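PDB 4GBJ: 6-phosphogluconate dehydrogenase NAD-binding from Dyadobacter fermentans, which probably works as an NAD(P)-dependent oxidoreductase related to 6-phosphogluconate and 3-hydroxyisobutyrate dehydrogenases. Local coordinates for residues 200-208 / 219-229; 229-239 / 277-287. All coordinates share one frame; numbering follows the deposited sequence.

Both contacts belong to the mostly helical part of the chain that follows the long helix 169-197, and they run in series, sharing Asn229. Contact 1 pairs two helices of an antiparallel hairpin; most of its touching residues are buried, yet much of its bonding is polar, with side chains of 202-208 reaching backbone carbonyls of 219-229. Contact 2 joins two loops, 229-239 and 277-287, over about twice the area, and is only partly buried: aromatic rings fill its inner side and, apart from the buried Asp281, charged and amide groups lie at its rim. Tyr231 and Ala286 of contact 2 pack on Val226, so helix 217-228 takes part in contact 1 and also packs against contact 2.

Contact 1: 200-208 / 219-229; sequences ISRQSIYEM and FQNYGKLVASN
The Arg202 guanidinium carries the Asn229 amide on one face, Asn229 ND2 standing 3.5 Å above its plane, and Val226 O and Ala227 O at its edge; Asn229 OD1 accepts a hydrogen bond from Tyr231 OH. Arg202 NE and NH2 both grip Val226 O from the same side of that carbonyl, NH2 at 2.9 Å, while the NE bond to Ala227 O is weak. A bend at chi3 (74°) turns the guanidinium side-on to the C-terminal end of helix 219-228, whose last carbonyls it would help satisfy. An alanine here is likely to leave Val226 O without the two arginine donors, the Asn229 amide without the plane it stacks on and Glu196 without its salt-bridge partner. The Tyr206 ring has Lys224 CA over one face and Phe219 O at its edge, and as a knob it fills the hole between Gln220, Gly223, Lys224 and Ala227. Gly223 leaves room for it: Tyr206 CE1 lies 3.3 Å from Gly223 C, where a side chain would clash. Tyr206 OH donates to Gln220 O at 2.7 Å, on a lone pair in the carbonyl plane. The axes of segments 202-208 and 219-228 pass 8.8 Å apart, 163° between their directions. Helix 169-197 lies against both helices, Phe192 touching Tyr206 and Leu185 touching Val226; Ile205 packs on Ala176 of the second subunit.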
loop_
_atom_site.group_PDB
_atom_site.type_symbol
_atom_site.label_atom_id
_atom_site.label_comp_id
_atom_site.label_asym_id
_atom_site.label_seq_id
_atom_site.Cartn_x
_atom_site.Cartn_y
_atom_site.Cartn_z
ATOM N N ILE B 200 -9.376 -19.258 4.609
ATOM C CA ILE B 200 -8.060 -18.865 5.119
ATOM C C ILE B 200 -8.270 -17.780 6.169
ATOM O O ILE B 200 -9.015 -16.844 5.917
ATOM C CB ILE B 200 -7.160 -18.359 3.956
ATOM C CG1 ILE B 200 -6.840 -19.451 2.982
ATOM C CG2 ILE B 200 -5.899 -17.709 4.462
ATOM C CD1 ILE B 200 -6.510 -18.901 1.540
ATOM N N SER B 201 -7.596 -17.864 7.293
ATOM C CA SER B 201 -7.760 -16.851 8.337
ATOM C C SER B 201 -7.201 -15.500 7.869
ATOM O O SER B 201 -6.222 -15.448 7.117
ATOM C CB SER B 201 -7.094 -17.298 9.639
ATOM O OG SER B 201 -5.724 -16.972 9.603
ATOM N N ARG B 202 -7.868 -14.407 8.277
ATOM C CA ARG B 202 -7.490 -13.065 7.854
ATOM C C ARG B 202 -6.112 -12.714 8.452
ATOM O O ARG B 202 -5.276 -12.061 7.836
ATOM C CB ARG B 202 -8.574 -12.061 8.289
ATOM C CG ARG B 202 -9.955 -12.265 7.638
ATOM C CD ARG B 202 -10.981 -11.396 8.324
ATOM N NE ARG B 202 -10.855 -9.973 7.985
ATOM C CZ ARG B 202 -11.386 -9.391 6.903
ATOM N NH1 ARG B 202 -12.079 -10.103 6.032
ATOM N NH2 ARG B 202 -11.246 -8.080 6.704
ATOM N N GLN B 203 -5.886 -13.166 9.665
ATOM C CA GLN B 203 -4.643 -12.921 10.383
ATOM C C GLN B 203 -3.462 -13.578 9.653
ATOM O O GLN B 203 -2.403 -12.970 9.581
ATOM C CB GLN B 203 -4.739 -13.494 11.830
ATOM C CG GLN B 203 -3.514 -13.160 12.722
ATOM C CD GLN B 203 -3.349 -11.674 13.005
ATOM O OE1 GLN B 203 -4.302 -10.890 12.924
ATOM N NE2 GLN B 203 -2.152 -11.254 13.406
ATOM N N SER B 204 -3.625 -14.807 9.139
ATOM C CA SER B 204 -2.505 -15.517 8.468
ATOM C C SER B 204 -2.104 -14.860 7.145
ATOM O O SER B 204 -0.912 -14.744 6.872
ATOM C CB SER B 204 -2.826 -17.001 8.264
ATOM O OG SER B 204 -3.846 -17.212 7.302
ATOM N N ILE B 205 -3.079 -14.464 6.310
ATOM C CA ILE B 205 -2.764 -13.743 5.061
ATOM C C ILE B 205 -2.141 -12.374 5.432
ATOM O O ILE B 205 -1.185 -11.946 4.798
ATOM C CB ILE B 205 -3.954 -13.601 4.050
ATOM C CG1 ILE B 205 -3.510 -12.786 2.815
ATOM C CG2 ILE B 205 -5.209 -12.931 4.669
ATOM C CD1 ILE B 205 -4.513 -12.772 1.653
ATOM N N TYR B 206 -2.706 -11.658 6.409
ATOM C CA TYR B 206 -2.132 -10.382 6.905
ATOM C C TYR B 206 -0.636 -10.531 7.338
ATOM O O TYR B 206 0.238 -9.779 6.910
ATOM C CB TYR B 206 -2.965 -9.848 8.117
ATOM C CG TYR B 206 -2.226 -8.890 9.011
ATOM C CD1 TYR B 206 -1.971 -7.602 8.609
ATOM C CD2 TYR B 206 -1.709 -9.308 10.244
ATOM C CE1 TYR B 206 -1.215 -6.730 9.403
ATOM C CE2 TYR B 206 -0.990 -8.445 11.058
ATOM C CZ TYR B 206 -0.688 -7.172 10.607
ATOM O OH TYR B 206 0.004 -6.299 11.422
ATOM N N GLU B 207 -0.361 -11.509 8.158
ATOM C CA GLU B 207 0.996 -11.716 8.658
ATOM C C GLU B 207 1.973 -12.014 7.529
ATOM O O GLU B 207 3.061 -11.451 7.517
ATOM C CB GLU B 207 1.053 -12.864 9.688
ATOM C CG GLU B 207 0.509 -12.427 11.023
ATOM C CD GLU B 207 0.344 -13.539 12.046
ATOM O OE1 GLU B 207 0.644 -14.711 11.731
ATOM O OE2 GLU B 207 -0.079 -13.227 13.179
HETATM N N MSE B 208 1.563 -12.823 6.542
HETATM C CA MSE B 208 2.462 -13.177 5.459
HETATM C C MSE B 208 2.740 -12.005 4.579
HETATM O O MSE B 208 3.904 -11.683 4.353
HETATM C CB MSE B 208 1.902 -14.336 4.645
HETATM C CG MSE B 208 2.902 -14.958 3.680
HETATM SE SE MSE B 208 2.933 -13.981 2.002
HETATM C CE MSE B 208 4.631 -14.454 1.459
ATOM N N PHE B 219 0.694 -0.474 6.472
ATOM C CA PHE B 219 0.115 -1.818 6.301
ATOM C C PHE B 219 0.170 -2.679 7.530
ATOM O O PHE B 219 -0.723 -3.496 7.701
ATOM C CB PHE B 219 0.783 -2.580 5.137
ATOM C CG PHE B 219 0.426 -1.950 3.832
ATOM C CD1 PHE B 219 -0.655 -2.396 3.107
ATOM C CD2 PHE B 219 1.194 -0.933 3.304
ATOM C CE1 PHE B 219 -0.995 -1.811 1.894
ATOM C CE2 PHE B 219 0.833 -0.320 2.100
ATOM C CZ PHE B 219 -0.262 -0.763 1.408
ATOM N N GLN B 220 1.173 -2.536 8.363
ATOM C CA GLN B 220 1.292 -3.348 9.568
ATOM C C GLN B 220 0.319 -2.835 10.667
ATOM O O GLN B 220 -0.342 -3.650 11.334
ATOM C CB GLN B 220 2.758 -3.359 10.046
ATOM C CG GLN B 220 3.665 -4.079 8.998
ATOM C CD GLN B 220 5.097 -4.396 9.438
ATOM O OE1 GLN B 220 5.611 -5.541 9.273
ATOM N NE2 GLN B 220 5.815 -3.370 9.873
ATOM N N ASN B 221 0.215 -1.507 10.817
ATOM C CA ASN B 221 -0.701 -0.904 11.788
ATOM C C ASN B 221 -2.146 -1.001 11.327
ATOM O O ASN B 221 -2.990 -1.496 12.066
ATOM C CB ASN B 221 -0.355 0.568 12.021
ATOM C CG ASN B 221 1.020 0.857 12.610
ATOM O OD1 ASN B 221 1.542 1.968 12.462
ATOM N ND2 ASN B 221 1.631 -0.065 13.355
ATOM N N TYR B 222 -2.423 -0.597 10.092
ATOM C CA TYR B 222 -3.790 -0.661 9.605
ATOM C C TYR B 222 -4.189 -2.110 9.254
ATOM O O TYR B 222 -5.340 -2.446 9.440
ATOM C CB TYR B 222 -4.029 0.308 8.444
ATOM C CG TYR B 222 -4.100 1.761 8.884
ATOM C CD1 TYR B 222 -5.224 2.259 9.528
ATOM C CD2 TYR B 222 -3.014 2.612 8.725
ATOM C CE1 TYR B 222 -5.294 3.586 9.938
ATOM C CE2 TYR B 222 -3.082 3.952 9.105
ATOM C CZ TYR B 222 -4.239 4.445 9.680
ATOM O OH TYR B 222 -4.304 5.760 10.091
ATOM N N GLY B 223 -3.240 -2.971 8.879
ATOM C CA GLY B 223 -3.555 -4.345 8.522
ATOM C C GLY B 223 -4.079 -5.181 9.659
ATOM O O GLY B 223 -4.923 -6.049 9.449
ATOM N N LYS B 224 -3.594 -4.928 10.860
ATOM C CA LYS B 224 -4.035 -5.640 12.053
ATOM C C LYS B 224 -5.511 -5.300 12.314
ATOM O O LYS B 224 -6.294 -6.192 12.617
ATOM C CB LYS B 224 -3.138 -5.260 13.259
ATOM C CG LYS B 224 -3.263 -6.153 14.487
ATOM C CD LYS B 224 -2.170 -7.232 14.556
ATOM C CE LYS B 224 -0.877 -6.687 15.155
ATOM N NZ LYS B 224 0.230 -7.681 15.166
ATOM N N LEU B 225 -5.903 -4.033 12.125
ATOM C CA LEU B 225 -7.305 -3.622 12.283
ATOM C C LEU B 225 -8.192 -4.370 11.283
ATOM O O LEU B 225 -9.215 -4.921 11.642
ATOM C CB LEU B 225 -7.521 -2.098 12.032
ATOM C CG LEU B 225 -6.660 -1.068 12.720
ATOM C CD1 LEU B 225 -7.291 0.317 12.576
ATOM C CD2 LEU B 225 -6.443 -1.385 14.153
ATOM N N VAL B 226 -7.759 -4.416 10.021
ATOM C CA VAL B 226 -8.543 -5.064 8.967
ATOM C C VAL B 226 -8.616 -6.567 9.197
ATOM O O VAL B 226 -9.665 -7.165 8.998
ATOM C CB VAL B 226 -8.016 -4.713 7.560
ATOM C CG1 VAL B 226 -8.891 -5.365 6.476
ATOM C CG2 VAL B 226 -8.011 -3.195 7.373
ATOM N N ALA B 227 -7.537 -7.158 9.673
ATOM C CA ALA B 227 -7.491 -8.589 9.940
ATOM C C ALA B 227 -8.472 -8.934 11.036
ATOM O O ALA B 227 -9.260 -9.839 10.879
ATOM C CB ALA B 227 -6.073 -9.009 10.346
ATOM N N SER B 228 -8.448 -8.199 12.132
ATOM C CA SER B 228 -9.353 -8.484 13.252
ATOM C C SER B 228 -10.753 -7.941 12.965
ATOM O O SER B 228 -11.719 -8.363 13.578
ATOM C CB SER B 228 -8.788 -7.886 14.527
ATOM O OG SER B 228 -8.562 -6.502 14.342
ATOM N N ASN B 229 -10.865 -6.985 12.033
ATOM C CA ASN B 229 -12.121 -6.348 11.656
ATOM C C ASN B 229 -12.719 -5.701 12.892
ATOM O O ASN B 229 -13.920 -5.673 13.028
ATOM C CB ASN B 229 -13.093 -7.354 11.001
ATOM C CG ASN B 229 -13.343 -7.213 9.530
ATOM O OD1 ASN B 229 -13.017 -6.211 8.862
ATOM N ND2 ASN B 229 -14.059 -8.194 9.025
HETATM O O HOH W 1 -5.272 -8.603 13.910
#

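Contact 2: 229-239 / 277-287; sequences NTYEPVAFRFP and RENLDWGALAL
Tyr231 and Phe238 push into the loop 277-287, which runs from a type I turn, Arg277 to Leu280, through an Asx turn at Asp281 into the 3-10 segment 282-286. A single beta bridge, Arg237 with Asp281, joins the segments in the helical domain characteristic of the 3-hydroxyisobutyrate dehydrogenase family; Asp281 N bonds Tyr231 O and Trp282 N bonds Phe236 O. Tyr231 lies flat on the middle of the 3-10 segment: Ala284 CA sits 3.5 Å from the Tyr231 ring centroid, almost on its normal, in a CH-pi contact. Around the ring, the hollow is lined by Gly283, Ala286 and Leu287, whose CG meets CE2. Gly283 has no side chain to crowd the ring, and the small Ala286 methyl fits by the Tyr231 OH. Phe238 fills a second hollow, with Arg277 CB over one face and Asp281 O and Ala284 C at the edge; Phe269 and Leu273 of helix 260-274 also meet it. Phe236 instead turns its edge to the face of Trp282, a T-shaped pair with planes at 82°, while its CB rests on CD1 of the indole. The side chain of Phe236 is about 8 Å from that of Lys174, the predicted active-site residue. Outside, Val234 CG2 lies against Asn279 O, and the extended Arg237 chain lays its guanidinium face over Glu278 O as Arg237 NH2 bonds to Asn279 OD1 at 2.7 Å. Asp281 ties the loops together. With its CG anti to the backbone N (chi1 -172°), the carboxylate reaches into the bend at Ala235 and Phe236: Asp281 OD1 accepts from Ala235 N at 2.8 Å and Phe236 N at 2.9 Å, while Asp281 OD2 takes Gly283 N at 3.0 Å.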
loop_
_atom_site.group_PDB
_atom_site.type_symbol
_atom_site.label_atom_id
_atom_site.label_comp_id
_atom_site.label_asym_id
_atom_site.label_seq_id
_atom_site.Cartn_x
_atom_site.Cartn_y
_atom_site.Cartn_z
ATOM N N ASN B 229 -10.865 -6.985 12.033
ATOM C CA ASN B 229 -12.121 -6.348 11.656
ATOM C C ASN B 229 -12.719 -5.701 12.892
ATOM O O ASN B 229 -13.920 -5.673 13.028
ATOM C CB ASN B 229 -13.093 -7.354 11.001
ATOM C CG ASN B 229 -13.343 -7.213 9.530
ATOM O OD1 ASN B 229 -13.017 -6.211 8.862
ATOM N ND2 ASN B 229 -14.059 -8.194 9.025
ATOM N N THR B 230 -11.864 -5.249 13.823
ATOM C CA THR B 230 -12.281 -4.532 15.023
ATOM C C THR B 230 -11.761 -3.125 14.767
ATOM O O THR B 230 -10.563 -2.945 14.457
ATOM C CB THR B 230 -11.802 -5.161 16.318
ATOM O OG1 THR B 230 -10.373 -5.033 16.414
ATOM C CG2 THR B 230 -12.268 -6.609 16.459
ATOM N N TYR B 231 -12.695 -2.175 14.785
ATOM C CA TYR B 231 -12.454 -0.781 14.509
ATOM C C TYR B 231 -12.844 0.062 15.726
ATOM O O TYR B 231 -13.478 1.111 15.602
ATOM C CB TYR B 231 -13.238 -0.421 13.248
ATOM C CG TYR B 231 -12.832 -1.298 12.093
ATOM C CD1 TYR B 231 -11.622 -1.114 11.450
ATOM C CD2 TYR B 231 -13.626 -2.372 11.693
ATOM C CE1 TYR B 231 -11.241 -1.916 10.380
ATOM C CE2 TYR B 231 -13.260 -3.170 10.622
ATOM C CZ TYR B 231 -12.037 -2.979 10.005
ATOM O OH TYR B 231 -11.657 -3.781 8.967
ATOM N N GLU B 232 -12.485 -0.478 16.923
ATOM C CA GLU B 232 -12.602 0.122 18.253
ATOM C C GLU B 232 -11.277 -0.221 19.004
ATOM O O GLU B 232 -10.792 -1.340 18.841
ATOM C CB GLU B 232 -13.844 -0.424 18.986
ATOM C CG GLU B 232 -15.123 -0.271 18.167
ATOM C CD GLU B 232 -16.340 -0.982 18.711
ATOM O OE1 GLU B 232 -16.586 -2.136 18.290
ATOM O OE2 GLU B 232 -17.090 -0.359 19.496
ATOM N N PRO B 233 -10.589 0.705 19.695
ATOM C CA PRO B 233 -10.950 2.101 19.947
ATOM C C PRO B 233 -10.721 2.977 18.727
ATOM O O PRO B 233 -10.087 2.593 17.756
ATOM C CB PRO B 233 -10.035 2.485 21.124
ATOM C CG PRO B 233 -8.810 1.672 20.894
ATOM C CD PRO B 233 -9.314 0.357 20.358
ATOM N N VAL B 234 -11.268 4.158 18.783
ATOM C CA VAL B 234 -11.254 5.095 17.680
ATOM C C VAL B 234 -10.034 5.974 17.719
ATOM O O VAL B 234 -9.794 6.624 18.727
ATOM C CB VAL B 234 -12.550 5.930 17.712
ATOM C CG1 VAL B 234 -12.585 6.957 16.582
ATOM C CG2 VAL B 234 -13.759 5.010 17.644
ATOM N N ALA B 235 -9.290 6.004 16.615
ATOM C CA ALA B 235 -8.132 6.880 16.385
ATOM C C ALA B 235 -8.558 8.087 15.568
ATOM O O ALA B 235 -8.137 9.191 15.875
ATOM C CB ALA B 235 -7.021 6.127 15.659
ATOM N N PHE B 236 -9.420 7.884 14.525
ATOM C CA PHE B 236 -9.981 8.948 13.682
ATOM C C PHE B 236 -11.460 8.564 13.410
ATOM O O PHE B 236 -11.716 7.478 12.860
ATOM C CB PHE B 236 -9.127 9.014 12.392
ATOM C CG PHE B 236 -9.238 10.266 11.556
ATOM C CD1 PHE B 236 -8.908 11.506 12.090
ATOM C CD2 PHE B 236 -9.566 10.192 10.200
ATOM C CE1 PHE B 236 -8.978 12.659 11.311
ATOM C CE2 PHE B 236 -9.609 11.347 9.414
ATOM C CZ PHE B 236 -9.316 12.572 9.978
ATOM N N ARG B 237 -12.429 9.397 13.821
ATOM C CA ARG B 237 -13.849 9.028 13.722
ATOM C C ARG B 237 -14.295 8.846 12.292
ATOM O O ARG B 237 -13.848 9.563 11.415
ATOM C CB ARG B 237 -14.778 10.013 14.458
ATOM C CG ARG B 237 -15.974 9.286 15.041
ATOM C CD ARG B 237 -16.602 10.015 16.217
ATOM N NE ARG B 237 -18.010 9.625 16.368
ATOM C CZ ARG B 237 -19.017 10.078 15.623
ATOM N NH1 ARG B 237 -18.802 10.984 14.682
ATOM N NH2 ARG B 237 -20.252 9.650 15.837
ATOM N N PHE B 238 -15.171 7.866 12.058
ATOM C CA PHE B 238 -15.581 7.415 10.707
ATOM C C PHE B 238 -16.040 8.540 9.780
ATOM O O PHE B 238 -15.539 8.632 8.645
ATOM C CB PHE B 238 -16.659 6.324 10.816
ATOM C CG PHE B 238 -16.992 5.542 9.592
ATOM C CD1 PHE B 238 -16.258 4.408 9.261
ATOM C CD2 PHE B 238 -18.148 5.818 8.861
ATOM C CE1 PHE B 238 -16.565 3.664 8.126
ATOM C CE2 PHE B 238 -18.490 5.047 7.749
ATOM C CZ PHE B 238 -17.681 3.975 7.374
ATOM N N PRO B 239 -16.932 9.425 10.207
ATOM C CA PRO B 239 -17.377 10.491 9.300
ATOM C C PRO B 239 -16.217 11.370 8.823
ATOM O O PRO B 239 -16.311 11.942 7.737
ATOM C CB PRO B 239 -18.388 11.289 10.131
ATOM C CG PRO B 239 -18.807 10.363 11.210
ATOM C CD PRO B 239 -17.603 9.529 11.520
ATOM N N ARG B 277 -22.276 2.994 11.337
ATOM C CA ARG B 277 -20.870 2.880 11.699
ATOM C C ARG B 277 -20.197 4.204 12.027
ATOM O O ARG B 277 -18.980 4.234 12.180
ATOM C CB ARG B 277 -20.116 2.190 10.536
ATOM C CG ARG B 277 -20.611 0.768 10.391
ATOM C CD ARG B 277 -19.832 -0.008 9.394
ATOM N NE ARG B 277 -20.400 -1.361 9.289
ATOM C CZ ARG B 277 -20.502 -2.071 8.170
ATOM N NH1 ARG B 277 -20.049 -1.584 7.022
ATOM N NH2 ARG B 277 -21.070 -3.271 8.188
ATOM N N GLU B 278 -20.974 5.279 12.236
ATOM C CA GLU B 278 -20.424 6.605 12.549
ATOM C C GLU B 278 -19.493 6.633 13.788
ATOM O O GLU B 278 -18.709 7.562 13.876
ATOM C CB GLU B 278 -21.527 7.648 12.750
ATOM C CG GLU B 278 -22.505 7.367 13.877
ATOM C CD GLU B 278 -23.676 6.458 13.539
ATOM O OE1 GLU B 278 -23.715 5.889 12.424
ATOM O OE2 GLU B 278 -24.526 6.261 14.428
ATOM N N ASN B 279 -19.626 5.701 14.777
ATOM C CA ASN B 279 -18.792 5.734 15.977
ATOM C C ASN B 279 -17.578 4.822 15.863
ATOM O O ASN B 279 -16.811 4.737 16.812
ATOM C CB ASN B 279 -19.610 5.375 17.216
ATOM C CG ASN B 279 -20.736 6.323 17.387
ATOM O OD1 ASN B 279 -20.532 7.522 17.409
ATOM N ND2 ASN B 279 -21.953 5.829 17.420
ATOM N N LEU B 280 -17.363 4.167 14.730
ATOM C CA LEU B 280 -16.195 3.318 14.598
ATOM C C LEU B 280 -15.013 4.130 14.090
ATOM O O LEU B 280 -15.198 5.242 13.664
ATOM C CB LEU B 280 -16.497 2.171 13.625
ATOM C CG LEU B 280 -17.682 1.246 14.042
ATOM C CD1 LEU B 280 -17.813 0.096 13.053
ATOM C CD2 LEU B 280 -17.494 0.662 15.433
ATOM N N ASP B 281 -13.803 3.552 14.096
ATOM C CA ASP B 281 -12.640 4.169 13.495
ATOM C C ASP B 281 -12.830 4.242 11.973
ATOM O O ASP B 281 -13.473 3.367 11.380
ATOM C CB ASP B 281 -11.392 3.344 13.845
ATOM C CG ASP B 281 -10.137 4.007 13.417
ATOM O OD1 ASP B 281 -9.797 5.067 14.016
ATOM O OD2 ASP B 281 -9.513 3.521 12.423
ATOM N N TRP B 282 -12.164 5.191 11.330
ATOM C CA TRP B 282 -12.245 5.363 9.877
ATOM C C TRP B 282 -11.738 4.126 9.135
ATOM O O TRP B 282 -12.190 3.896 8.034
ATOM C CB TRP B 282 -11.509 6.618 9.416
ATOM C CG TRP B 282 -10.028 6.453 9.306
ATOM C CD1 TRP B 282 -9.153 6.154 10.310
ATOM C CD2 TRP B 282 -9.234 6.765 8.157
ATOM N NE1 TRP B 282 -7.866 6.198 9.836
ATOM C CE2 TRP B 282 -7.883 6.584 8.522
ATOM C CE3 TRP B 282 -9.533 7.169 6.846
ATOM C CZ2 TRP B 282 -6.825 6.786 7.623
ATOM C CZ3 TRP B 282 -8.494 7.322 5.943
ATOM C CH2 TRP B 282 -7.155 7.095 6.327
ATOM N N GLY B 283 -10.905 3.297 9.773
ATOM C CA GLY B 283 -10.479 2.014 9.233
ATOM C C GLY B 283 -11.632 1.095 8.881
ATOM O O GLY B 283 -11.484 0.195 8.048
ATOM N N ALA B 284 -12.816 1.299 9.518
ATOM C CA ALA B 284 -13.992 0.472 9.250
ATOM C C ALA B 284 -14.499 0.615 7.838
ATOM O O ALA B 284 -15.384 -0.125 7.464
ATOM C CB ALA B 284 -15.102 0.801 10.247
ATOM N N LEU B 285 -13.904 1.480 6.983
ATOM C CA LEU B 285 -14.290 1.503 5.569
ATOM C C LEU B 285 -14.056 0.081 4.991
ATOM O O LEU B 285 -14.764 -0.352 4.057
ATOM C CB LEU B 285 -13.506 2.577 4.772
ATOM C CG LEU B 285 -12.020 2.272 4.500
ATOM C CD1 LEU B 285 -11.817 1.476 3.220
ATOM C CD2 LEU B 285 -11.207 3.553 4.460
ATOM N N ALA B 286 -13.047 -0.641 5.547
ATOM C CA ALA B 286 -12.684 -1.987 5.097
ATOM C C ALA B 286 -13.790 -3.051 5.334
ATOM O O ALA B 286 -13.715 -4.125 4.718
ATOM C CB ALA B 286 -11.380 -2.431 5.740
ATOM N N LEU B 287 -14.805 -2.755 6.194
ATOM C CA LEU B 287 -15.958 -3.624 6.409
ATOM C C LEU B 287 -16.844 -3.724 5.217
ATOM O O LEU B 287 -17.589 -4.691 5.153
ATOM C CB LEU B 287 -16.828 -3.194 7.612
ATOM C CG LEU B 287 -16.339 -3.599 8.967
ATOM C CD1 LEU B 287 -17.279 -3.094 10.047
ATOM C CD2 LEU B 287 -16.263 -5.146 9.095
HETATM O O HOH W 2 -16.845 2.852 19.104
#